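Histone-lysine N-methyltransferase family member SUVH9 (Arabidopsis thaliana, PDB 4NJ5) plays a role in gene silencing, apparently without methyltransferase activity of its own, and may bind methylated DNA and recruit RNA polymerase V to chromatin. Local coordinates at residues Arg175-Leu180 and Tyr191-Leu196; Lys334-Glu339 and Phe473-His478; Ser462-Pro467 and Glu499-Tyr504. All blocks are in the same frame, centred on the assembly; numbering follows the deposited sequence.

Contact 1 (Arg175-Leu180 and Tyr191-Leu196); sequences RVIRGL and YVYDGL
R178 reaches across to D194, their side chains crossing at about a right angle with guanidinium and carboxylate planes 50° apart. R178 NE lies 2.7 Å from D194 OD2 in a nearly straight salt bridge (175° at the hydrogen), the oxygen in the guanidinium plane. D135 pairs with R178 NH1 and S229 with D194 OD2, so both groups have a second partner that probably limits rotation. The strands form an antiparallel beta hairpin of the SRA domain. R178 and V192 are a hydrogen-bonded pair, and a beta bulge sets V176 against both D194 and G195: V176 N donates to G195 O, and V176 O accepts from D194 N. On the face carrying I177, Y191 and Y193, the Y193 ring has G195 N 3.4 Å above its centre, and its edge meets R175, CE1 to CB 4.0 Å. CG of Y193 is anti to the backbone N (chi1 174°), which lays the ring along its own strand. R175 CG runs alongside L196 CD2 at 3.7 Å, while its guanidinium continues to the carbonyls of I71, G73 and L95. The I177 and Y191 side chains cross almost perpendicularly, CG2 to CB 3.9 Å, and Y191 CD1 packs 3.5 Å from G179 CA.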
loop_
_atom_site.group_PDB
_atom_site.type_symbol
_atom_site.label_atom_id
_atom_site.label_comp_id
_atom_site.label_asym_id
_atom_site.label_seq_id
_atom_site.Cartn_x
_atom_site.Cartn_y
_atom_site.Cartn_z
ATOM N N ARG A 175 11.822 15.387 12.376
ATOM C CA ARG A 175 11.352 14.262 11.576
ATOM C C ARG A 175 12.215 14.092 10.328
ATOM O O ARG A 175 12.546 15.065 9.650
ATOM C CB ARG A 175 9.883 14.441 11.183
ATOM C CG ARG A 175 8.921 14.448 12.365
ATOM C CD ARG A 175 7.469 14.525 11.913
ATOM N NE ARG A 175 7.151 15.793 11.261
ATOM C CZ ARG A 175 6.766 16.893 11.904
ATOM N NH1 ARG A 175 6.656 16.891 13.226
ATOM N NH2 ARG A 175 6.496 17.999 11.225
ATOM N N VAL A 176 12.595 12.852 10.046
ATOM C CA VAL A 176 13.327 12.536 8.829
ATOM C C VAL A 176 12.476 11.663 7.917
ATOM O O VAL A 176 12.022 10.589 8.318
ATOM C CB VAL A 176 14.643 11.799 9.132
ATOM C CG1 VAL A 176 15.218 11.189 7.858
ATOM C CG2 VAL A 176 15.640 12.745 9.780
ATOM N N ILE A 177 12.246 12.134 6.697
ATOM C CA ILE A 177 11.561 11.330 5.697
ATOM C C ILE A 177 12.525 11.026 4.561
ATOM O O ILE A 177 13.061 11.939 3.924
ATOM C CB ILE A 177 10.312 12.024 5.121
ATOM C CG1 ILE A 177 9.222 12.167 6.186
ATOM C CG2 ILE A 177 9.773 11.228 3.934
ATOM C CD1 ILE A 177 9.374 13.382 7.084
ATOM N N ARG A 178 12.756 9.742 4.313
ATOM C CA ARG A 178 13.693 9.353 3.273
ATOM C C ARG A 178 12.996 9.115 1.938
ATOM O O ARG A 178 11.948 8.472 1.875
ATOM C CB ARG A 178 14.531 8.143 3.698
ATOM C CG ARG A 178 16.029 8.433 3.690
ATOM C CD ARG A 178 16.865 7.252 4.143
ATOM N NE ARG A 178 16.934 7.145 5.597
ATOM C CZ ARG A 178 17.995 7.479 6.327
ATOM N NH1 ARG A 178 17.961 7.340 7.645
ATOM N NH2 ARG A 178 19.091 7.946 5.744
ATOM N N GLY A 179 13.579 9.666 0.879
ATOM C CA GLY A 179 13.085 9.462 -0.471
ATOM C C GLY A 179 13.961 8.471 -1.210
ATOM O O GLY A 179 15.184 8.625 -1.261
ATOM N N LEU A 180 13.338 7.446 -1.780
ATOM C CA LEU A 180 14.080 6.375 -2.440
ATOM C C LEU A 180 13.472 6.049 -3.800
ATOM O O LEU A 180 12.248 5.987 -3.940
ATOM C CB LEU A 180 14.077 5.107 -1.573
ATOM C CG LEU A 180 14.670 5.104 -0.157
ATOM C CD1 LEU A 180 13.756 5.787 0.857
ATOM C CD2 LEU A 180 14.974 3.680 0.289
ATOM N N TYR A 191 8.440 7.404 -0.456
ATOM C CA TYR A 191 8.860 8.165 0.720
ATOM C C TYR A 191 8.524 7.391 1.983
ATOM O O TYR A 191 7.381 6.984 2.188
ATOM C CB TYR A 191 8.209 9.554 0.757
ATOM C CG TYR A 191 8.603 10.410 -0.417
ATOM C CD1 TYR A 191 9.904 10.867 -0.557
ATOM C CD2 TYR A 191 7.682 10.740 -1.400
ATOM C CE1 TYR A 191 10.278 11.634 -1.639
ATOM C CE2 TYR A 191 8.043 11.509 -2.484
ATOM C CZ TYR A 191 9.344 11.950 -2.603
ATOM O OH TYR A 191 9.710 12.716 -3.685
ATOM N N VAL A 192 9.529 7.178 2.825
ATOM C CA VAL A 192 9.325 6.423 4.050
ATOM C C VAL A 192 9.730 7.238 5.276
ATOM O O VAL A 192 10.761 7.906 5.285
ATOM C CB VAL A 192 10.060 5.060 4.013
ATOM C CG1 VAL A 192 11.562 5.252 3.863
ATOM C CG2 VAL A 192 9.731 4.243 5.256
ATOM N N TYR A 193 8.892 7.200 6.303
ATOM C CA TYR A 193 9.168 7.919 7.535
ATOM C C TYR A 193 10.115 7.103 8.412
ATOM O O TYR A 193 9.822 5.961 8.748
ATOM C CB TYR A 193 7.855 8.216 8.256
ATOM C CG TYR A 193 8.015 8.834 9.622
ATOM C CD1 TYR A 193 8.709 10.025 9.791
ATOM C CD2 TYR A 193 7.447 8.239 10.743
ATOM C CE1 TYR A 193 8.849 10.598 11.043
ATOM C CE2 TYR A 193 7.581 8.805 11.997
ATOM C CZ TYR A 193 8.280 9.984 12.140
ATOM O OH TYR A 193 8.417 10.546 13.385
ATOM N N ASP A 194 11.257 7.686 8.765
ATOM C CA ASP A 194 12.260 6.981 9.561
ATOM C C ASP A 194 12.318 7.444 11.015
ATOM O O ASP A 194 13.194 7.023 11.769
ATOM C CB ASP A 194 13.652 7.099 8.928
ATOM C CG ASP A 194 13.878 6.093 7.812
ATOM O OD1 ASP A 194 13.154 5.074 7.761
ATOM O OD2 ASP A 194 14.794 6.320 6.990
ATOM N N GLY A 195 11.398 8.317 11.410
ATOM C CA GLY A 195 11.320 8.734 12.798
ATOM C C GLY A 195 12.051 10.019 13.141
ATOM O O GLY A 195 12.193 10.922 12.309
ATOM N N LEU A 196 12.529 10.091 14.382
ATOM C CA LEU A 196 13.068 11.326 14.938
ATOM C C LEU A 196 14.585 11.311 15.084
ATOM O O LEU A 196 15.175 10.327 15.526
ATOM C CB LEU A 196 12.412 11.619 16.289
ATOM C CG LEU A 196 10.885 11.708 16.244
ATOM C CD1 LEU A 196 10.298 11.893 17.635
ATOM C CD2 LEU A 196 10.455 12.837 15.315
#

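Contact 2 (Lys334-Glu339 and Phe473-His478); sequences KPLIHE and FVLHDH
The parallel pairing of I337 and H338 with V474 and L475 adds a short pre-SET strand to the edge of a SET-domain sheet, beside strand 469-475. Three backbone bonds alternate along the pair: I337 N donates to F473 O, L475 N to I337 O and E339 N to L475 O, the first two nearly straight. Ahead of the strand the backbones are bridged by a water that donates to K334 O and accepts from F473 N, and P335 O lies at the edge of the F473 ring, near its plane.

I337 and V474 share one face of the sheet, where CB of I337 meets CG2 of V474 at 3.6 Å as the two side chains cross. H338 and L475 lie side by side on the other, with L475 CD1 3.9 Å from H338 CE1; H338 ND1 is buried here and has no partner in the model. With CG anti to the backbone N (chi1 -177°), L336 turns its end toward the other strand, where CD1 comes 3.5 Å from F473 O and also touches L475 CD1.

This edge strand leads directly into the triangular three-zinc cluster of the pre-SET domain, for E339 precedes C340, a cysteine that binds two of the zinc ions. The E339 side chain is about 8 Å from a zinc ion. Its CB packs alongside H476 CB at 3.9 Å, with the carboxylate and imidazole planes 25° apart. The extended chain then carries the carboxylate past V474 CG1, which is 3.9 Å from E339 OE2. Both oxygens are used: OE2 bonds to T355 OG1 and OE1 to Q356 NE2. The backbone of H338 is held from outside the strand pair as well, its N by N318 and its O by N352.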
loop_
_atom_site.group_PDB
_atom_site.type_symbol
_atom_site.label_atom_id
_atom_site.label_comp_id
_atom_site.label_asym_id
_atom_site.label_seq_id
_atom_site.Cartn_x
_atom_site.Cartn_y
_atom_site.Cartn_z
ATOM N N LYS A 334 -17.545 -3.850 -4.107
ATOM C CA LYS A 334 -18.831 -4.231 -4.702
ATOM C C LYS A 334 -19.125 -5.697 -4.356
ATOM O O LYS A 334 -18.204 -6.460 -4.111
ATOM C CB LYS A 334 -18.869 -3.969 -6.225
ATOM C CG LYS A 334 -17.517 -3.931 -6.918
ATOM C CD LYS A 334 -17.450 -2.771 -7.928
ATOM C CE LYS A 334 -18.672 -2.726 -8.848
ATOM N NZ LYS A 334 -18.687 -3.850 -9.827
ATOM N N PRO A 335 -20.405 -6.096 -4.314
ATOM C CA PRO A 335 -20.713 -7.477 -3.913
ATOM C C PRO A 335 -20.243 -8.519 -4.926
ATOM O O PRO A 335 -20.045 -9.685 -4.577
ATOM C CB PRO A 335 -22.245 -7.489 -3.834
ATOM C CG PRO A 335 -22.680 -6.402 -4.762
ATOM C CD PRO A 335 -21.615 -5.337 -4.669
ATOM N N LEU A 336 -20.066 -8.092 -6.171
ATOM C CA LEU A 336 -19.676 -8.996 -7.241
ATOM C C LEU A 336 -19.027 -8.228 -8.386
ATOM O O LEU A 336 -19.577 -7.244 -8.879
ATOM C CB LEU A 336 -20.894 -9.770 -7.755
ATOM C CG LEU A 336 -20.650 -10.824 -8.835
ATOM C CD1 LEU A 336 -19.727 -11.922 -8.320
ATOM C CD2 LEU A 336 -21.971 -11.402 -9.301
ATOM N N ILE A 337 -17.853 -8.682 -8.802
ATOM C CA ILE A 337 -17.166 -8.068 -9.927
ATOM C C ILE A 337 -17.243 -8.956 -11.168
ATOM O O ILE A 337 -16.859 -10.129 -11.132
ATOM C CB ILE A 337 -15.691 -7.774 -9.599
ATOM C CG1 ILE A 337 -15.588 -6.863 -8.372
ATOM C CG2 ILE A 337 -14.999 -7.147 -10.800
ATOM C CD1 ILE A 337 -14.166 -6.551 -7.952
ATOM N N HIS A 338 -17.756 -8.393 -12.259
ATOM C CA HIS A 338 -17.773 -9.084 -13.544
ATOM C C HIS A 338 -16.629 -8.584 -14.420
ATOM O O HIS A 338 -16.712 -7.503 -15.009
ATOM C CB HIS A 338 -19.106 -8.866 -14.266
ATOM C CG HIS A 338 -20.298 -9.380 -13.520
ATOM N ND1 HIS A 338 -20.801 -10.648 -13.704
ATOM C CD2 HIS A 338 -21.093 -8.788 -12.596
ATOM C CE1 HIS A 338 -21.854 -10.822 -12.921
ATOM N NE2 HIS A 338 -22.052 -9.708 -12.241
ATOM N N GLU A 339 -15.555 -9.364 -14.493
ATOM C CA GLU A 339 -14.449 -9.039 -15.385
ATOM C C GLU A 339 -14.775 -9.511 -16.793
ATOM O O GLU A 339 -15.638 -10.365 -16.982
ATOM C CB GLU A 339 -13.140 -9.671 -14.898
ATOM C CG GLU A 339 -12.512 -8.942 -13.721
ATOM C CD GLU A 339 -11.153 -9.495 -13.328
ATOM O OE1 GLU A 339 -10.586 -10.313 -14.088
ATOM O OE2 GLU A 339 -10.653 -9.102 -12.253
ATOM N N PHE A 473 -15.644 -10.760 -4.538
ATOM C CA PHE A 473 -16.066 -11.892 -5.354
ATOM C C PHE A 473 -16.047 -11.525 -6.839
ATOM O O PHE A 473 -16.700 -10.568 -7.263
ATOM C CB PHE A 473 -17.446 -12.403 -4.920
ATOM C CG PHE A 473 -17.468 -12.980 -3.527
ATOM C CD1 PHE A 473 -16.702 -14.092 -3.211
ATOM C CD2 PHE A 473 -18.256 -12.413 -2.537
ATOM C CE1 PHE A 473 -16.716 -14.626 -1.929
ATOM C CE2 PHE A 473 -18.277 -12.944 -1.253
ATOM C CZ PHE A 473 -17.505 -14.051 -0.950
ATOM N N VAL A 474 -15.302 -12.303 -7.608
ATOM C CA VAL A 474 -15.062 -12.056 -8.989
ATOM C C VAL A 474 -15.402 -13.191 -9.936
ATOM O O VAL A 474 -15.160 -14.322 -9.688
ATOM C CB VAL A 474 -13.633 -11.601 -9.223
ATOM C CG1 VAL A 474 -13.336 -11.465 -10.679
ATOM C CG2 VAL A 474 -13.373 -10.320 -8.505
ATOM N N LEU A 475 -15.963 -12.819 -11.063
ATOM C CA LEU A 475 -16.191 -13.729 -12.134
ATOM C C LEU A 475 -15.373 -13.347 -13.324
ATOM O O LEU A 475 -15.324 -12.206 -13.711
ATOM C CB LEU A 475 -17.645 -13.739 -12.497
ATOM C CG LEU A 475 -18.564 -14.380 -11.514
ATOM C CD1 LEU A 475 -19.970 -14.026 -11.880
ATOM C CD2 LEU A 475 -18.364 -15.876 -11.481
ATOM N N HIS A 476 -14.681 -14.305 -13.894
ATOM C CA HIS A 476 -14.066 -14.093 -15.171
ATOM C C HIS A 476 -14.142 -15.246 -16.097
ATOM O O HIS A 476 -14.579 -15.116 -17.213
ATOM C CB HIS A 476 -12.667 -13.546 -15.067
ATOM C CG HIS A 476 -11.730 -14.441 -14.376
ATOM N ND1 HIS A 476 -11.052 -15.369 -14.998
ATOM C CD2 HIS A 476 -11.381 -14.516 -13.077
ATOM C CE1 HIS A 476 -10.306 -16.002 -14.127
ATOM N NE2 HIS A 476 -10.491 -15.456 -12.968
ATOM N N ASP A 477 -13.603 -16.359 -15.681
ATOM C CA ASP A 477 -13.620 -17.559 -16.469
ATOM C C ASP A 477 -14.951 -18.311 -16.649
ATOM O O ASP A 477 -15.106 -19.000 -17.584
ATOM C CB ASP A 477 -12.479 -18.468 -16.074
ATOM C CG ASP A 477 -12.598 -18.943 -14.702
ATOM O OD1 ASP A 477 -13.131 -18.228 -13.873
ATOM O OD2 ASP A 477 -12.135 -20.030 -14.472
ATOM N N HIS A 478 -15.863 -18.170 -15.721
ATOM C CA HIS A 478 -17.143 -18.785 -15.780
ATOM C C HIS A 478 -18.183 -17.804 -15.396
ATOM O O HIS A 478 -17.847 -16.758 -14.913
ATOM C CB HIS A 478 -17.186 -20.012 -14.913
ATOM C CG HIS A 478 -17.395 -19.754 -13.464
ATOM N ND1 HIS A 478 -18.510 -19.287 -12.979
ATOM C CD2 HIS A 478 -16.599 -19.991 -12.404
ATOM C CE1 HIS A 478 -18.424 -19.195 -11.687
ATOM N NE2 HIS A 478 -17.260 -19.633 -11.328
HETATM O O HOH W 1 -17.383 -8.789 -3.272
HETATM O O HOH W 2 -16.184 -12.827 -17.881
#

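Contact 3 (Ser462-Pro467 and Glu499-Tyr504)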
loop_
_atom_site.group_PDB
_atom_site.type_symbol
_atom_site.label_atom_id
_atom_site.label_comp_id
_atom_site.label_asym_id
_atom_site.label_seq_id
_atom_site.Cartn_x
_atom_site.Cartn_y
_atom_site.Cartn_z
ATOM N N SER A 462 -2.933 -14.938 7.864
ATOM C CA SER A 462 -3.447 -15.053 9.224
ATOM C C SER A 462 -4.727 -14.252 9.425
ATOM O O SER A 462 -5.086 -13.417 8.594
ATOM C CB SER A 462 -2.387 -14.622 10.237
ATOM O OG SER A 462 -2.014 -13.271 10.036
ATOM N N HIS A 463 -5.407 -14.515 10.537
ATOM C CA HIS A 463 -6.658 -13.835 10.860
ATOM C C HIS A 463 -6.453 -12.599 11.735
ATOM O O HIS A 463 -5.585 -12.586 12.610
ATOM C CB HIS A 463 -7.621 -14.784 11.572
ATOM C CG HIS A 463 -8.746 -14.075 12.256
ATOM N ND1 HIS A 463 -9.740 -13.418 11.563
ATOM C CD2 HIS A 463 -9.010 -13.880 13.570
ATOM C CE1 HIS A 463 -10.582 -12.871 12.421
ATOM N NE2 HIS A 463 -10.161 -13.136 13.644
ATOM N N SER A 464 -7.267 -11.572 11.503
ATOM C CA SER A 464 -7.212 -10.349 12.300
ATOM C C SER A 464 -8.505 -9.544 12.226
ATOM O O SER A 464 -9.127 -9.443 11.168
ATOM C CB SER A 464 -6.048 -9.467 11.849
ATOM O OG SER A 464 -6.015 -8.260 12.587
ATOM N N THR A 465 -8.898 -8.960 13.353
ATOM C CA THR A 465 -10.054 -8.072 13.379
ATOM C C THR A 465 -9.713 -6.720 12.750
ATOM O O THR A 465 -10.603 -5.953 12.387
ATOM C CB THR A 465 -10.613 -7.888 14.809
ATOM O OG1 THR A 465 -9.577 -7.423 15.681
ATOM C CG2 THR A 465 -11.147 -9.205 15.338
ATOM N N ASP A 466 -8.420 -6.438 12.610
ATOM C CA ASP A 466 -7.977 -5.245 11.892
ATOM C C ASP A 466 -7.158 -5.599 10.650
ATOM O O ASP A 466 -5.941 -5.404 10.619
ATOM C CB ASP A 466 -7.193 -4.311 12.819
ATOM C CG ASP A 466 -8.078 -3.663 13.870
ATOM O OD1 ASP A 466 -8.941 -2.841 13.495
ATOM O OD2 ASP A 466 -7.915 -3.977 15.067
ATOM N N PRO A 467 -7.836 -6.105 9.609
ATOM C CA PRO A 467 -7.152 -6.615 8.417
ATOM C C PRO A 467 -6.674 -5.513 7.476
ATOM O O PRO A 467 -7.288 -4.448 7.403
ATOM C CB PRO A 467 -8.241 -7.445 7.735
ATOM C CG PRO A 467 -9.501 -6.735 8.086
ATOM C CD PRO A 467 -9.303 -6.174 9.473
ATOM N N GLU A 499 3.029 -8.001 7.615
ATOM C CA GLU A 499 2.187 -9.163 7.475
ATOM C C GLU A 499 0.802 -8.818 6.901
ATOM O O GLU A 499 0.198 -7.850 7.250
ATOM C CB GLU A 499 2.092 -9.942 8.795
ATOM C CG GLU A 499 1.192 -11.148 8.728
ATOM C CD GLU A 499 1.166 -12.031 9.954
ATOM O OE1 GLU A 499 0.527 -13.038 9.925
ATOM O OE2 GLU A 499 1.765 -11.754 10.964
ATOM N N LEU A 500 0.321 -9.682 6.034
ATOM C CA LEU A 500 -1.013 -9.498 5.487
ATOM C C LEU A 500 -2.009 -10.194 6.394
ATOM O O LEU A 500 -1.726 -11.267 6.926
ATOM C CB LEU A 500 -1.099 -10.094 4.087
ATOM C CG LEU A 500 -0.146 -9.525 3.040
ATOM C CD1 LEU A 500 -0.373 -10.224 1.710
ATOM C CD2 LEU A 500 -0.337 -8.016 2.906
ATOM N N SER A 501 -3.178 -9.590 6.569
ATOM C CA SER A 501 -4.191 -10.183 7.428
ATOM C C SER A 501 -5.593 -10.070 6.840
ATOM O O SER A 501 -5.891 -9.146 6.084
ATOM C CB SER A 501 -4.144 -9.557 8.826
ATOM O OG SER A 501 -4.361 -8.160 8.769
ATOM N N LEU A 502 -6.442 -11.029 7.200
ATOM C CA LEU A 502 -7.833 -11.064 6.772
ATOM C C LEU A 502 -8.748 -11.245 7.979
ATOM O O LEU A 502 -8.373 -11.893 8.956
ATOM C CB LEU A 502 -8.058 -12.236 5.817
ATOM C CG LEU A 502 -7.587 -12.119 4.372
ATOM C CD1 LEU A 502 -7.420 -13.508 3.774
ATOM C CD2 LEU A 502 -8.582 -11.302 3.563
ATOM N N ASP A 503 -9.947 -10.680 7.906
ATOM C CA ASP A 503 -10.965 -10.933 8.917
ATOM C C ASP A 503 -11.810 -12.119 8.470
ATOM O O ASP A 503 -12.715 -11.973 7.646
ATOM C CB ASP A 503 -11.852 -9.704 9.124
ATOM C CG ASP A 503 -12.731 -9.817 10.363
ATOM O OD1 ASP A 503 -12.820 -10.921 10.940
ATOM O OD2 ASP A 503 -13.339 -8.800 10.759
ATOM N N TYR A 504 -11.511 -13.293 9.018
ATOM C CA TYR A 504 -12.206 -14.517 8.638
ATOM C C TYR A 504 -13.646 -14.541 9.144
ATOM O O TYR A 504 -14.460 -15.340 8.681
ATOM C CB TYR A 504 -11.439 -15.748 9.134
ATOM C CG TYR A 504 -10.229 -16.107 8.291
ATOM C CD1 TYR A 504 -9.000 -15.496 8.503
ATOM C CD2 TYR A 504 -10.317 -17.066 7.291
ATOM C CE1 TYR A 504 -7.894 -15.826 7.740
ATOM C CE2 TYR A 504 -9.217 -17.402 6.520
ATOM C CZ TYR A 504 -8.007 -16.779 6.749
ATOM O OH TYR A 504 -6.911 -17.109 5.982
HETATM O O HOH W 3 -0.523 -13.822 7.303
HETATM O O HOH W 4 -13.080 -6.106 10.320
#
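S464 and P467 pack against S501 where the C-terminal segment 499-504 threads against 462-467, the pseudoknot characteristic of the SET fold. This is the tight part: P467 CB rests 3.3 Å from S501 O, both residues buried, and S464 CB touches S501 CB. Next to them run the backbone bonds L502 N to S462 O and S464 N to L502 O.

Toward the start of the segments the contact is polar and water-linked. E499 has CG anti to the backbone N (chi1 178°) and an extended chain, which carries OE1 out to S462 OG; the hydroxyl donates to it at 2.6 Å from above the carboxylate plane. A water links S462 N, E499 OE1 and L500 O. An alanine in place of E499 would probably leave the S462 hydroxyl without its acceptor and free to turn, and that water with one partner fewer.

On the solvent side H463 and Y504 pass in opposite directions, H463 CB 3.4 Å from Y504 CD1, their rings rim to rim with planes at 62°. H463 ND1 accepts from Y504 N at 3.1 Å. While D503 OD1 bonds to G505 N, a second water donates to T465 O and, at 2.7 Å, to D503 OD2.

From the N terminus, contact 1 comes first and is the most local: it closes the ten-residue connection between 175-180 and 191-196, on strands 174-180 and 190-206, inside the SRA domain, and is finished before the others open. Contact 2 opens at 334-339 in the pre-SET region and closes only at 473-478, after 133 residues, tying the zinc-bearing part to the SET sheet. Contact 3 opens at 462-467 inside that long loop and closes at 499-504 beyond it, so contacts 2 and 3 cross; strands 462-463 and 469-475 follow each other and link them. Their centres are 22 Å apart, whereas contacts 1 and 2 lie on opposite sides of the chain's centre, 39 Å between centres.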